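Local coordinates for lectin (Pleurotus ostreatus, PDB 6T1D), which binds galactose-containing sugars such as melibiose at two calcium-containing sites, one in each half of the chain, at residues N61-C66 and P110-F115; C234-I239 and A265-N270. All coordinates share one frame; numbering follows the deposited sequence.

Interaction 1: residues N61-C66 and P110-F115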
loop_
_atom_site.group_PDB
_atom_site.type_symbol
_atom_site.label_atom_id
_atom_site.label_comp_id
_atom_site.label_asym_id
_atom_site.label_seq_id
_atom_site.Cartn_x
_atom_site.Cartn_y
_atom_site.Cartn_z
ATOM N N ASN A 61 -31.747 13.770 2.160
ATOM C CA ASN A 61 -30.595 14.299 2.867
ATOM C C ASN A 61 -30.550 13.693 4.254
ATOM O O ASN A 61 -31.594 13.449 4.864
ATOM C CB ASN A 61 -30.675 15.818 2.964
ATOM C CG ASN A 61 -30.472 16.492 1.629
ATOM O OD1 ASN A 61 -29.459 16.266 0.958
ATOM N ND2 ASN A 61 -31.454 17.291 1.207
ATOM N N ILE A 62 -29.344 13.458 4.755
ATOM C CA ILE A 62 -29.171 12.864 6.075
ATOM C C ILE A 62 -28.056 13.595 6.806
ATOM O O ILE A 62 -27.040 13.968 6.209
ATOM C CB ILE A 62 -28.914 11.343 5.976
ATOM C CG1 ILE A 62 -30.259 10.606 5.962
ATOM C CG2 ILE A 62 -28.022 10.842 7.108
ATOM C CD1 ILE A 62 -30.178 9.235 5.424
ATOM N N THR A 63 -28.270 13.828 8.099
ATOM C CA THR A 63 -27.337 14.554 8.946
ATOM C C THR A 63 -27.014 13.709 10.169
ATOM O O THR A 63 -27.916 13.140 10.793
ATOM C CB THR A 63 -27.919 15.893 9.378
ATOM O OG1 THR A 63 -28.264 16.656 8.212
ATOM C CG2 THR A 63 -26.884 16.656 10.196
ATOM N N ALA A 64 -25.731 13.613 10.498
ATOM C CA ALA A 64 -25.334 12.823 11.651
ATOM C C ALA A 64 -25.847 13.472 12.935
ATOM O O ALA A 64 -25.816 14.701 13.071
ATOM C CB ALA A 64 -23.821 12.683 11.712
ATOM N N PRO A 65 -26.326 12.678 13.891
ATOM C CA PRO A 65 -26.699 13.241 15.189
ATOM C C PRO A 65 -25.481 13.856 15.860
ATOM O O PRO A 65 -24.339 13.482 15.579
ATOM C CB PRO A 65 -27.211 12.027 15.974
ATOM C CG PRO A 65 -27.520 10.985 14.938
ATOM C CD PRO A 65 -26.542 11.222 13.832
ATOM N N CYS A 66 -25.729 14.823 16.739
ATOM C CA CYS A 66 -24.619 15.473 17.417
ATOM C C CYS A 66 -23.834 14.423 18.193
ATOM O O CYS A 66 -24.415 13.602 18.910
ATOM C CB CYS A 66 -25.125 16.581 18.355
ATOM S SG CYS A 66 -25.736 18.132 17.558
ATOM N N PRO A 110 -18.739 12.299 6.921
ATOM C CA PRO A 110 -18.959 12.330 8.379
ATOM C C PRO A 110 -20.310 12.872 8.805
ATOM O O PRO A 110 -20.948 12.302 9.704
ATOM C CB PRO A 110 -17.815 13.225 8.874
ATOM C CG PRO A 110 -16.752 13.067 7.857
ATOM C CD PRO A 110 -17.448 12.898 6.545
ATOM N N THR A 111 -20.783 13.917 8.174
ATOM C CA THR A 111 -21.954 14.559 8.766
ATOM C C THR A 111 -23.133 14.699 7.812
ATOM O O THR A 111 -24.265 14.418 8.206
ATOM C CB THR A 111 -21.540 15.929 9.353
ATOM O OG1 THR A 111 -20.651 16.595 8.449
ATOM C CG2 THR A 111 -20.828 15.732 10.701
ATOM N N TRP A 112 -22.905 15.101 6.571
ATOM C CA TRP A 112 -23.981 15.259 5.607
ATOM C C TRP A 112 -23.856 14.210 4.498
ATOM O O TRP A 112 -22.752 13.897 4.042
ATOM C CB TRP A 112 -23.955 16.691 5.054
ATOM C CG TRP A 112 -24.281 17.699 6.144
ATOM C CD1 TRP A 112 -25.521 17.998 6.639
ATOM C CD2 TRP A 112 -23.350 18.491 6.908
ATOM N NE1 TRP A 112 -25.423 18.939 7.641
ATOM C CE2 TRP A 112 -24.105 19.257 7.829
ATOM C CE3 TRP A 112 -21.957 18.640 6.891
ATOM C CZ2 TRP A 112 -23.516 20.151 8.725
ATOM C CZ3 TRP A 112 -21.371 19.528 7.787
ATOM C CH2 TRP A 112 -22.154 20.274 8.690
ATOM N N ASN A 113 -24.986 13.632 4.090
ATOM C CA ASN A 113 -25.000 12.665 2.997
ATOM C C ASN A 113 -26.289 12.792 2.198
ATOM O O ASN A 113 -27.356 13.049 2.760
ATOM C CB ASN A 113 -24.839 11.237 3.510
ATOM C CG ASN A 113 -23.466 10.990 4.071
ATOM O OD1 ASN A 113 -22.490 10.822 3.322
ATOM N ND2 ASN A 113 -23.365 11.003 5.395
ATOM N N LEU A 114 -26.175 12.612 0.885
ATOM C CA LEU A 114 -27.283 12.776 -0.046
ATOM C C LEU A 114 -27.515 11.490 -0.818
ATOM O O LEU A 114 -26.617 11.013 -1.518
ATOM C CB LEU A 114 -26.998 13.903 -1.035
ATOM C CG LEU A 114 -27.933 13.859 -2.244
ATOM C CD1 LEU A 114 -29.302 14.454 -1.918
ATOM C CD2 LEU A 114 -27.299 14.566 -3.398
ATOM N N PHE A 115 -28.719 10.942 -0.711
ATOM C CA PHE A 115 -29.138 9.815 -1.530
ATOM C C PHE A 115 -30.036 10.312 -2.653
ATOM O O PHE A 115 -30.855 11.214 -2.446
ATOM C CB PHE A 115 -29.849 8.769 -0.669
ATOM C CG PHE A 115 -29.002 8.280 0.473
ATOM C CD1 PHE A 115 -28.066 7.281 0.272
ATOM C CD2 PHE A 115 -29.100 8.858 1.729
ATOM C CE1 PHE A 115 -27.255 6.860 1.307
ATOM C CE2 PHE A 115 -28.290 8.437 2.767
ATOM C CZ PHE A 115 -27.368 7.441 2.555
#

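Interaction 2: residues C234-I239 and A265-N270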
loop_
_atom_site.group_PDB
_atom_site.type_symbol
_atom_site.label_atom_id
_atom_site.label_comp_id
_atom_site.label_asym_id
_atom_site.label_seq_id
_atom_site.Cartn_x
_atom_site.Cartn_y
_atom_site.Cartn_z
ATOM N N CYS A 234 -15.225 0.633 5.058
ATOM C CA CYS A 234 -15.927 -0.510 5.624
ATOM C C CYS A 234 -15.667 -1.758 4.797
ATOM O O CYS A 234 -15.476 -1.690 3.575
ATOM C CB CYS A 234 -17.450 -0.278 5.710
ATOM S SG CYS A 234 -17.950 0.757 7.110
ATOM N N ALA A 235 -15.698 -2.907 5.480
ATOM C CA ALA A 235 -15.653 -4.206 4.834
ATOM C C ALA A 235 -16.806 -5.059 5.323
ATOM O O ALA A 235 -17.090 -5.094 6.523
ATOM C CB ALA A 235 -14.335 -4.913 5.110
ATOM N N THR A 236 -17.488 -5.707 4.382
ATOM C CA THR A 236 -18.478 -6.738 4.651
ATOM C C THR A 236 -17.886 -8.074 4.235
ATOM O O THR A 236 -17.243 -8.170 3.187
ATOM C CB THR A 236 -19.786 -6.474 3.892
ATOM O OG1 THR A 236 -20.332 -5.207 4.290
ATOM C CG2 THR A 236 -20.807 -7.566 4.160
ATOM N N VAL A 237 -18.066 -9.091 5.076
ATOM C CA VAL A 237 -17.432 -10.390 4.894
ATOM C C VAL A 237 -18.463 -11.494 5.056
ATOM O O VAL A 237 -19.154 -11.549 6.076
ATOM C CB VAL A 237 -16.287 -10.588 5.899
ATOM C CG1 VAL A 237 -15.683 -11.989 5.756
ATOM C CG2 VAL A 237 -15.240 -9.517 5.705
ATOM N N LEU A 238 -18.537 -12.389 4.071
ATOM C CA LEU A 238 -19.349 -13.601 4.136
ATOM C C LEU A 238 -18.407 -14.784 4.051
ATOM O O LEU A 238 -17.530 -14.809 3.184
ATOM C CB LEU A 238 -20.378 -13.698 3.009
ATOM C CG LEU A 238 -21.203 -14.997 3.056
ATOM C CD1 LEU A 238 -22.120 -14.975 4.253
ATOM C CD2 LEU A 238 -22.019 -15.199 1.789
ATOM N N ILE A 239 -18.552 -15.739 4.969
ATOM C CA ILE A 239 -17.564 -16.800 5.099
ATOM C C ILE A 239 -18.221 -18.075 5.615
ATOM O O ILE A 239 -19.242 -18.044 6.304
ATOM C CB ILE A 239 -16.399 -16.335 6.001
ATOM C CG1 ILE A 239 -15.314 -17.407 6.079
ATOM C CG2 ILE A 239 -16.913 -15.876 7.378
ATOM C CD1 ILE A 239 -14.047 -16.961 6.780
ATOM N N ALA A 265 -21.820 -13.842 8.314
ATOM C CA ALA A 265 -21.543 -12.535 7.735
ATOM C C ALA A 265 -21.177 -11.541 8.831
ATOM O O ALA A 265 -21.871 -11.463 9.850
ATOM C CB ALA A 265 -22.752 -12.029 6.936
ATOM N N TYR A 266 -20.095 -10.773 8.612
ATOM C CA TYR A 266 -19.607 -9.762 9.544
ATOM C C TYR A 266 -19.401 -8.440 8.817
ATOM O O TYR A 266 -19.043 -8.419 7.637
ATOM C CB TYR A 266 -18.256 -10.162 10.172
ATOM C CG TYR A 266 -18.198 -11.578 10.711
ATOM C CD1 TYR A 266 -17.988 -12.659 9.871
ATOM C CD2 TYR A 266 -18.344 -11.826 12.056
ATOM C CE1 TYR A 266 -17.936 -13.955 10.370
ATOM C CE2 TYR A 266 -18.293 -13.106 12.559
ATOM C CZ TYR A 266 -18.096 -14.165 11.717
ATOM O OH TYR A 266 -18.052 -15.438 12.237
ATOM N N THR A 267 -19.574 -7.332 9.541
ATOM C CA THR A 267 -19.149 -6.022 9.063
ATOM C C THR A 267 -17.943 -5.589 9.880
ATOM O O THR A 267 -17.922 -5.742 11.105
ATOM C CB THR A 267 -20.252 -4.942 9.161
ATOM O OG1 THR A 267 -21.036 -5.134 10.341
ATOM C CG2 THR A 267 -21.176 -4.919 7.929
ATOM N N ILE A 268 -16.932 -5.078 9.190
ATOM C CA ILE A 268 -15.725 -4.561 9.822
ATOM C C ILE A 268 -15.692 -3.055 9.588
ATOM O O ILE A 268 -15.392 -2.606 8.472
ATOM C CB ILE A 268 -14.474 -5.266 9.281
ATOM C CG1 ILE A 268 -14.500 -6.744 9.669
ATOM C CG2 ILE A 268 -13.191 -4.577 9.729
ATOM C CD1 ILE A 268 -13.843 -7.605 8.659
ATOM N N PRO A 269 -16.031 -2.248 10.596
ATOM C CA PRO A 269 -16.187 -0.803 10.403
ATOM C C PRO A 269 -14.945 0.022 10.691
ATOM O O PRO A 269 -15.002 1.250 10.568
ATOM C CB PRO A 269 -17.292 -0.474 11.411
ATOM C CG PRO A 269 -17.010 -1.405 12.552
ATOM C CD PRO A 269 -16.447 -2.669 11.948
ATOM N N ASN A 270 -13.831 -0.607 11.052
ATOM C CA ASN A 270 -12.614 0.117 11.380
ATOM C C ASN A 270 -11.443 -0.309 10.499
ATOM O O ASN A 270 -10.344 -0.560 11.007
ATOM C CB ASN A 270 -12.263 -0.089 12.851
ATOM C CG ASN A 270 -12.200 -1.559 13.223
ATOM O OD1 ASN A 270 -12.887 -2.378 12.617
ATOM N ND2 ASN A 270 -11.375 -1.902 14.213
#

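Interaction 1: residues N61-C66 and P110-F115
Torsions of -57° at T63 and -66° at W112 set T63 OG1 and the indole CG each beside its own backbone N, and the two side chains lie alongside, pointing the same way. T63 OG1 comes 3.4 Å from W112 CD1, while T63 CG2 is 3.7 Å from W112 NE1; T111 CB covers one face of the indole near its rim. On this same face N61 turns its amide back, its OD1 lying 3.4 Å from L114 CD1. Beneath, I62 sends CD1 obliquely to F115 CE2, 3.4 Å away, and the phenyl also packs on F85, V87 and I134. The antiparallel backbones are laced by I62 N to N113 O (2.8 Å), N113 N to I62 O (3.0 Å) and, past the strand end, A64 N to T111 O (2.8 Å). The buried N113 carboxamide is fixed from outside the pair: its OD1 accepts bonds from Q109 N and N88 ND2. P110 O bonds to S70 OG on a strand of another sheet. N61, T63 and W112 are thus exposed, though L114 on their face is buried against P166, and I62 and N113 face the core, as in the antiparallel beta-sandwich of a carbohydrate-binding module.

Interaction 2: residues C234-I239 and A265-N270
The Y266 ring meets I239 with its edge: I239 CG2 lies in the ring plane, 3.7 Å from Y266 CE1, and the two side chains cross rather than run alongside. The phenol oxygen is hydrogen-bonded to Y245 OH, which gives the ring a polar tether at its far end. V237 and I268 also meet at an angle, a diagonal contact on the same side as Y266. Here V237 CG2, placed beside its backbone N by a chi1 of 177°, touches I268 CD1 at 3.8 Å; A235 packs more loosely, CB to CB, on I268. T236 and T267 lie side by side on the other face, pointing the same way, T236 OG1 3.7 Å from T267 CG2, and next to them L238 CD1 rests 4.0 Å from A265 CB. C234 SG, disulfide-bonded to C72, sits near P269 CA. Four backbone bonds join the antiparallel strands; I268 N to A235 O is 2.7 Å long and almost straight (176°), while V237 and Y266 bond to each other both ways. Every touching residue is buried, so these bonds satisfy backbone polar groups in a buried, mostly apolar setting, and the side chains add mainly dispersion contacts.

In the fold
Near the N terminus, strand 26-27 joins the sheet of interaction 2, beside strand 264-268. Strand 54-63 then leads into interaction 1, which closes a 43-residue loop holding strands 70-79, 82-87, 90-97 and 101-107 and the calcium ligands D80 and D81. Further on, interaction 2 closes a shorter, 25-residue loop with strands 244-249 and 252-257 and calcium ligands D242 and D243. The two contacts follow in series, neither nested nor crossed; the centres of interaction 1 and interaction 2 lie 22 Å apart, and the nearest atoms of interaction 1 and interaction 2 about 12 Å. A disulfide still couples them: C72, inside the loop closed by interaction 1, is bonded to C234 of interaction 2, tying the halves together.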